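Local structure of translation initiation factor eIF2B, subunit delta (Archaeoglobus fulgidus, 1T5O) at the interface of chains A and B. The protein belongs to the eIF2B alpha/beta/delta family, MtnA subfamily, and probably interconverts 5-methylthioribose 1-phosphate and 5-methylthioribulose 1-phosphate. Coordinates in Å, arbitrary orientation; residue numbers count along the deposited sequence, not the author numbering. Chains: chain A/B, Translation initiation factor eIF2B, subunit delta.

Contact 1: the interface of chains A and B. Residues chain A 215, 217-218, 249, 253; chain B 215, 217-218, 249, 253.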
# COMPACT_ATOMS: atom_id res chain seq x y z
N SER A 215 -0.33 -4.79 -0.83
CA SER A 215 -0.55 -5.75 0.23
C SER A 215 -1.30 -6.99 -0.25
O SER A 215 -1.27 -8.04 0.42
CB SER A 215 -1.36 -5.10 1.36
OG SER A 215 -2.71 -4.94 0.94
N VAL A 217 -0.56 -8.81 -2.64
CA VAL A 217 0.34 -9.78 -3.25
C VAL A 217 0.21 -11.12 -2.51
O VAL A 217 0.34 -12.17 -3.12
CB VAL A 217 1.82 -9.30 -3.18
CG1 VAL A 217 2.73 -10.34 -3.84
CG2 VAL A 217 1.96 -7.96 -3.91
N GLY A 218 -0.03 -11.08 -1.21
CA GLY A 218 -0.18 -12.32 -0.46
C GLY A 218 -1.38 -13.16 -0.86
O GLY A 218 -1.24 -14.34 -1.19
N THR A 249 9.42 -7.05 -0.59
CA THR A 249 8.26 -7.71 0.01
C THR A 249 7.65 -8.69 -0.97
O THR A 249 7.37 -9.81 -0.62
CB THR A 249 7.17 -6.70 0.42
OG1 THR A 249 7.72 -5.80 1.38
CG2 THR A 249 5.95 -7.41 1.07
N VAL A 253 7.11 -13.09 -0.62
CA VAL A 253 5.87 -13.85 -0.78
C VAL A 253 6.04 -14.83 -1.95
O VAL A 253 5.69 -16.01 -1.84
CB VAL A 253 4.68 -12.88 -1.02
CG1 VAL A 253 3.37 -13.67 -1.18
CG2 VAL A 253 4.55 -11.93 0.18
N SER B 215 3.83 -1.91 1.83
CA SER B 215 4.92 -2.60 1.16
C SER B 215 6.26 -2.51 1.88
O SER B 215 7.18 -3.30 1.61
CB SER B 215 5.06 -2.06 -0.26
OG SER B 215 5.48 -0.70 -0.21
N VAL B 217 6.82 -3.28 4.89
CA VAL B 217 6.96 -4.27 5.96
C VAL B 217 8.25 -5.05 5.69
O VAL B 217 8.96 -5.44 6.61
CB VAL B 217 5.73 -5.28 6.03
CG1 VAL B 217 5.54 -6.00 4.71
CG2 VAL B 217 5.96 -6.34 7.13
N GLY B 218 8.57 -5.24 4.42
CA GLY B 218 9.78 -5.97 4.09
C GLY B 218 11.09 -5.31 4.54
O GLY B 218 11.89 -5.90 5.27
N THR B 249 0.10 -11.05 4.16
CA THR B 249 1.42 -10.65 3.64
C THR B 249 2.37 -10.31 4.80
O THR B 249 3.54 -10.73 4.81
CB THR B 249 1.25 -9.43 2.72
OG1 THR B 249 0.35 -9.80 1.67
CG2 THR B 249 2.60 -8.95 2.14
N VAL B 253 6.13 -12.21 5.82
CA VAL B 253 7.41 -11.55 6.01
C VAL B 253 7.91 -11.74 7.46
O VAL B 253 9.08 -12.04 7.69
CB VAL B 253 7.31 -10.03 5.68
CG1 VAL B 253 8.65 -9.32 5.92
CG2 VAL B 253 6.87 -9.85 4.22
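A:Thr249 and B:Thr249 meet with the same torsion: CG2 is anti to the backbone N and OG1 is anti to the carbonyl carbon (chi1 -61° in chain A). Each threonine thereby parts its two branches, the methyl turned to its twin and the hydroxyl to the opposite backbone. The methyls touch tip to tip, CG2 of A:Thr249 lying 3.8 Å from CG2 of B:Thr249, and the two side chains cross at about a right angle. The A:Thr249 hydroxyl OG1 donates to the carbonyl O of B:Ser215 at 2.6 Å, reaching it 28° out of the carbonyl plane. The twin bond, from B:Thr249 OG1 to A:Ser215 O, is 2.7 Å long. Each OG1 also takes a weak, bent bond from the amide N of the opposite Gly218 (3.2 Å from B:Gly218 N to A:Thr249 OG1), so one hydroxyl spans a 3-10 turn (214-216) and the first residues of helix 217-222. One turn further along helix 247-256, A:Val253 adds CG2 at 4.1 Å from B:Thr249 CG2, with a matching contact from B:Val253. Val217 breaks the symmetry: in chain B its CG1 points between backbone N and carbonyl carbon (chi1 57°) and meets A:Thr249 CG2 at 3.9 Å, whereas A:Val217 is turned differently. The patch joins two copies of the protein about a two-fold axis, in what is probably the biological dimer.

Contact 2: the interface of chains A and B. Residues chain A 187, 192, 292-293, 297; chain B 192, 292-293, 295, 297.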
# COMPACT_ATOMS: atom_id res chain seq x y z
N GLU A 187 -0.53 -1.42 -7.18
CA GLU A 187 -0.68 0.03 -7.31
C GLU A 187 0.63 0.76 -7.08
O GLU A 187 0.86 1.79 -7.68
CB GLU A 187 -1.79 0.57 -6.40
CG GLU A 187 -1.41 0.71 -4.94
CD GLU A 187 -2.52 1.33 -4.09
OE1 GLU A 187 -3.28 2.18 -4.60
OE2 GLU A 187 -2.60 0.98 -2.89
N ASN A 192 2.01 5.61 -6.51
CA ASN A 192 1.10 4.90 -7.42
C ASN A 192 1.51 4.77 -8.88
O ASN A 192 0.68 4.95 -9.80
CB ASN A 192 -0.29 5.52 -7.38
CG ASN A 192 -1.01 5.22 -6.10
OD1 ASN A 192 -0.64 5.72 -5.02
ND2 ASN A 192 -2.04 4.38 -6.19
N CYS A 292 -3.11 12.59 -0.09
CA CYS A 292 -3.33 11.80 -1.30
C CYS A 292 -4.25 12.66 -2.14
O CYS A 292 -5.45 12.76 -1.87
CB CYS A 292 -4.00 10.47 -1.01
SG CYS A 292 -3.60 9.33 -2.34
N GLY A 293 -3.68 13.27 -3.17
CA GLY A 293 -4.46 14.19 -3.97
C GLY A 293 -4.34 15.34 -2.99
O GLY A 293 -3.21 15.68 -2.61
N ILE A 297 -4.58 12.16 4.60
CA ILE A 297 -4.82 10.77 5.05
C ILE A 297 -4.09 10.36 6.32
O ILE A 297 -4.19 9.21 6.75
CB ILE A 297 -4.51 9.74 3.94
CG1 ILE A 297 -3.02 9.79 3.56
CG2 ILE A 297 -5.43 9.98 2.73
CD1 ILE A 297 -2.62 8.84 2.42
N ASN B 192 -6.94 3.19 4.04
CA ASN B 192 -6.00 3.85 4.94
C ASN B 192 -6.39 3.92 6.41
O ASN B 192 -6.21 4.95 7.06
CB ASN B 192 -5.70 5.27 4.43
CG ASN B 192 -4.75 5.27 3.26
OD1 ASN B 192 -5.12 4.86 2.15
ND2 ASN B 192 -3.51 5.71 3.50
N CYS B 292 -8.37 8.78 -5.20
CA CYS B 292 -7.83 9.13 -3.90
C CYS B 292 -8.25 10.57 -3.70
O CYS B 292 -7.80 11.47 -4.41
CB CYS B 292 -6.32 9.02 -3.89
SG CYS B 292 -5.89 8.18 -2.40
N GLY B 293 -9.13 10.79 -2.73
CA GLY B 293 -9.67 12.12 -2.54
C GLY B 293 -10.47 12.20 -3.83
O GLY B 293 -11.30 11.33 -4.10
N ARG B 295 -8.69 12.81 -6.72
CA ARG B 295 -7.63 12.70 -7.72
C ARG B 295 -7.74 11.30 -8.32
O ARG B 295 -7.81 10.32 -7.57
CB ARG B 295 -6.25 12.88 -7.08
CG ARG B 295 -5.15 13.17 -8.11
CD ARG B 295 -5.56 14.37 -8.96
NE ARG B 295 -4.72 14.58 -10.15
CZ ARG B 295 -5.04 15.39 -11.15
NH1 ARG B 295 -6.18 16.07 -11.12
NH2 ARG B 295 -4.22 15.53 -12.19
N ILE B 297 -6.39 8.05 -9.84
CA ILE B 297 -5.08 7.40 -9.74
C ILE B 297 -4.98 6.15 -10.60
O ILE B 297 -3.94 5.49 -10.64
CB ILE B 297 -4.72 7.03 -8.26
CG1 ILE B 297 -5.77 6.07 -7.69
CG2 ILE B 297 -4.59 8.31 -7.44
CD1 ILE B 297 -5.45 5.52 -6.25
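A:Cys292 and B:Cys292 face each other sulfur to sulfur across the two-fold axis of this eIF2B alpha/beta/delta family protein, each at the end of the short strand 291-292. The two SG atoms are modelled 2.6 Å apart, long for a disulfide, so an intersubunit bond is suggested by the model but its geometry is doubtful; a mixture of bonded and reduced forms would be one reading. The two side chains do not match exactly: SG of A:Cys292 is anti to the backbone N (chi1 -156°), while in B:Cys292 it is twisted further (chi1 -135°). This is the tight part of the patch, and each cysteine buries about 40 Å² against the other chain. To either side of the sulfurs an isoleucine reaches over to an asparagine. The delta-methyl CD1 of A:Ile297 approaches the amide nitrogen ND2 of B:Asn192 at 3.4 Å, and B:Ile297 CD1 approaches A:Asn192 ND2 at 3.6 Å. In each pair the side chains cross obliquely, the methyl tip set against the amide end as a packing contact. Both isoleucines extend CG1 into the space between backbone N and carbonyl carbon (chi1 63° in A:Ile297), and the straight second torsion carries CD1 outward. Behind A:Asn192, the carboxylate of A:Glu187 steadies the amide: ND2 donates to OE1 at 3.0 Å, arriving from above the carboxylate plane. A:Glu187 itself hides no surface against chain B, so it acts from the second shell. The looser flank is formed by the turns after Cys292. There A:Gly293, with a positive phi, faces B:Arg295, which is poorly ordered as a whole, so the 3.8 Å between A:Gly293 CA and B:Arg295 CB is a tentative contact. B:Gly293 buries nothing.

The centres of contact 1 and contact 2 are about 20 Å apart, two sections of one two-fold interface between chains A and B. They share no residue: contact 1 draws on the 3-10 turn 214-216 and helices 217-222 and 247-256, contact 2 on the loops around 187-192 and the short strands 291-292 and 295-296. Their centres lie about 17 and 21 Å from A:Asp234, the predicted proton donor, so both probably serve dimer assembly rather than direct catalysis.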